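Local atomic coordinates of NDP-rhamnosyltransferase (Saccharopolyspora spinosa, PDB entry 3TSA), a protein that belongs to the glycosyltransferases of the GT-B fold, built from two Rossmann-like domains that face each other. Residues V117-C123 and P137-W143. Residues are numbered along the deposited sequence; the frame is centred on the assembly and turned at random.
Sequences VLLVDVC and PVVLHRW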
loop_
_atom_site.group_PDB
_atom_site.type_symbol
_atom_site.label_atom_id
_atom_site.label_comp_id
_atom_site.label_asym_id
_atom_site.label_seq_id
_atom_site.Cartn_x
_atom_site.Cartn_y
_atom_site.Cartn_z
ATOM N N VAL A 117 -9.025 7.954 16.608
ATOM C CA VAL A 117 -7.780 8.612 16.892
ATOM C C VAL A 117 -7.480 9.335 15.552
ATOM O O VAL A 117 -7.922 8.853 14.452
ATOM C CB VAL A 117 -6.673 7.586 17.257
ATOM C CG1 VAL A 117 -6.469 6.600 16.168
ATOM C CG2 VAL A 117 -5.338 8.292 17.629
ATOM N N LEU A 118 -6.872 10.503 15.688
ATOM C CA LEU A 118 -6.480 11.320 14.529
ATOM C C LEU A 118 -4.956 11.265 14.422
ATOM O O LEU A 118 -4.258 11.577 15.385
ATOM C CB LEU A 118 -6.962 12.752 14.685
ATOM C CG LEU A 118 -8.431 12.954 15.026
ATOM C CD1 LEU A 118 -8.631 14.553 15.147
ATOM C CD2 LEU A 118 -9.334 12.300 13.946
ATOM N N LEU A 119 -4.439 10.894 13.242
ATOM C CA LEU A 119 -3.008 10.916 12.986
ATOM C C LEU A 119 -2.806 12.117 12.065
ATOM O O LEU A 119 -3.290 12.137 10.929
ATOM C CB LEU A 119 -2.633 9.626 12.269
ATOM C CG LEU A 119 -1.152 9.561 11.898
ATOM C CD1 LEU A 119 -0.241 9.653 13.121
ATOM C CD2 LEU A 119 -0.878 8.275 11.159
ATOM N N VAL A 120 -2.116 13.132 12.566
ATOM C CA VAL A 120 -2.195 14.451 11.975
ATOM C C VAL A 120 -0.817 14.923 11.638
ATOM O O VAL A 120 0.070 14.881 12.512
ATOM C CB VAL A 120 -2.843 15.383 13.031
ATOM C CG1 VAL A 120 -2.880 16.843 12.531
ATOM C CG2 VAL A 120 -4.317 14.872 13.313
ATOM N N ASP A 121 -0.587 15.379 10.387
ATOM C CA ASP A 121 0.687 16.033 10.073
ATOM C C ASP A 121 0.938 17.228 11.021
ATOM O O ASP A 121 0.020 17.987 11.307
ATOM C CB ASP A 121 0.553 16.470 8.612
ATOM C CG ASP A 121 1.696 17.358 8.071
ATOM O OD1 ASP A 121 2.453 18.070 8.743
ATOM O OD2 ASP A 121 1.736 17.423 6.812
ATOM N N VAL A 122 2.189 17.406 11.490
ATOM C CA VAL A 122 2.493 18.516 12.426
ATOM C C VAL A 122 2.002 19.839 11.959
ATOM O O VAL A 122 1.532 20.635 12.793
ATOM C CB VAL A 122 4.019 18.627 12.748
ATOM C CG1 VAL A 122 4.311 19.960 13.291
ATOM C CG2 VAL A 122 4.324 17.631 13.862
ATOM N N CYS A 123 2.075 20.113 10.657
ATOM C CA CYS A 123 1.549 21.382 10.130
ATOM C C CYS A 123 0.059 21.411 9.769
ATOM O O CYS A 123 -0.481 22.499 9.519
ATOM C CB CYS A 123 2.270 21.722 8.884
ATOM S SG CYS A 123 4.029 22.168 9.228
ATOM N N PRO A 137 -8.259 11.956 20.666
ATOM C CA PRO A 137 -6.780 11.960 20.781
ATOM C C PRO A 137 -6.131 12.246 19.452
ATOM O O PRO A 137 -6.600 11.748 18.411
ATOM C CB PRO A 137 -6.473 10.564 21.316
ATOM C CG PRO A 137 -7.606 9.719 20.897
ATOM C CD PRO A 137 -8.812 10.609 20.872
ATOM N N VAL A 138 -5.103 13.093 19.497
ATOM C CA VAL A 138 -4.369 13.500 18.330
ATOM C C VAL A 138 -2.950 13.010 18.500
ATOM O O VAL A 138 -2.277 13.362 19.483
ATOM C CB VAL A 138 -4.447 15.025 18.095
ATOM C CG1 VAL A 138 -3.448 15.464 17.040
ATOM C CG2 VAL A 138 -5.856 15.406 17.613
ATOM N N VAL A 139 -2.489 12.246 17.517
ATOM C CA VAL A 139 -1.081 11.868 17.480
ATOM C C VAL A 139 -0.510 12.669 16.330
ATOM O O VAL A 139 -0.938 12.515 15.151
ATOM C CB VAL A 139 -0.917 10.370 17.210
ATOM C CG1 VAL A 139 0.601 10.015 16.992
ATOM C CG2 VAL A 139 -1.444 9.475 18.423
ATOM N N LEU A 140 0.422 13.567 16.631
ATOM C CA LEU A 140 1.036 14.365 15.580
ATOM C C LEU A 140 2.146 13.514 14.911
ATOM O O LEU A 140 2.808 12.692 15.557
ATOM C CB LEU A 140 1.679 15.688 16.138
ATOM C CG LEU A 140 0.694 16.823 16.427
ATOM C CD1 LEU A 140 1.526 18.137 16.590
ATOM C CD2 LEU A 140 -0.397 16.945 15.344
ATOM N N HIS A 141 2.351 13.738 13.613
ATOM C CA HIS A 141 3.426 13.043 12.869
ATOM C C HIS A 141 4.364 14.012 12.148
ATOM O O HIS A 141 3.935 14.736 11.244
ATOM C CB HIS A 141 2.775 12.097 11.834
ATOM C CG HIS A 141 3.721 11.085 11.278
ATOM N ND1 HIS A 141 4.594 11.395 10.260
ATOM C CD2 HIS A 141 3.963 9.789 11.609
ATOM C CE1 HIS A 141 5.332 10.330 9.980
ATOM N NE2 HIS A 141 4.986 9.349 10.790
ATOM N N ARG A 142 5.645 13.994 12.506
ATOM C CA ARG A 142 6.645 14.754 11.788
ATOM C C ARG A 142 7.020 14.019 10.522
ATOM O O ARG A 142 7.153 12.788 10.518
ATOM C CB ARG A 142 7.899 14.888 12.652
ATOM C CG ARG A 142 7.625 15.891 13.755
ATOM C CD ARG A 142 8.778 15.932 14.769
ATOM N NE ARG A 142 8.493 17.090 15.688
ATOM C CZ ARG A 142 8.874 17.066 16.981
ATOM N NH1 ARG A 142 9.626 16.033 17.475
ATOM N NH2 ARG A 142 8.503 18.087 17.793
ATOM N N TRP A 143 7.235 14.788 9.454
ATOM C CA TRP A 143 7.807 14.143 8.242
ATOM C C TRP A 143 9.334 14.072 8.301
ATOM O O TRP A 143 9.978 13.296 7.556
ATOM C CB TRP A 143 7.308 14.867 6.989
ATOM C CG TRP A 143 7.886 16.262 6.967
ATOM C CD1 TRP A 143 9.107 16.613 6.492
ATOM C CD2 TRP A 143 7.350 17.399 7.601
ATOM N NE1 TRP A 143 9.351 17.940 6.733
ATOM C CE2 TRP A 143 8.288 18.460 7.413
ATOM C CE3 TRP A 143 6.137 17.667 8.255
ATOM C CZ2 TRP A 143 8.075 19.741 7.884
ATOM C CZ3 TRP A 143 5.912 18.953 8.732
ATOM C CH2 TRP A 143 6.895 19.990 8.541
#
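Strands 117-121 and 138-141 are parallel neighbours in the N-terminal Rossmann-like sheet, joined through helix 125-133 as a beta-alpha-beta unit. Their ladder alternates: Leu-118 N donates to Pro-137 O, Val-139 N to Leu-118 O (2.8 Å), Val-120 N to Val-139 O, and His-141 N to Val-120 O. The last rung, Val-122 N to His-141 O, is longer at 3.2 Å and reaches the oxygen from above the carbonyl plane, as the first strand turns away. Valine's branched CB favours the extended backbone, and valine and leucine fill both buried faces with hydrocarbon. On one, Val-120 CG2 meets Val-138 CG1 at 3.9 Å, while Leu-140 CD2 packs 3.7 Å from Val-120 CB. On the other, Leu-119 swings CG away from its own N (chi1 178°), and CD1 comes to 4.0 Å from Val-139 CG1. Ending its strand, Asp-121 accepts Cys-123 N at OD1 (2.8 Å), closing an Asx turn at the Trp-143 ring edge; Leu-9 N and His-14 hold OD2. Cys-123 SG makes an edge-on sulfur-aromatic contact, 3.7 Å from Trp-143 CH2. Trp-143 NE1 is hydrogen-bonded to Asp-317 OD2 in the chain's second half; C-terminal strand ends facing the other domain typify the GT-B cleft.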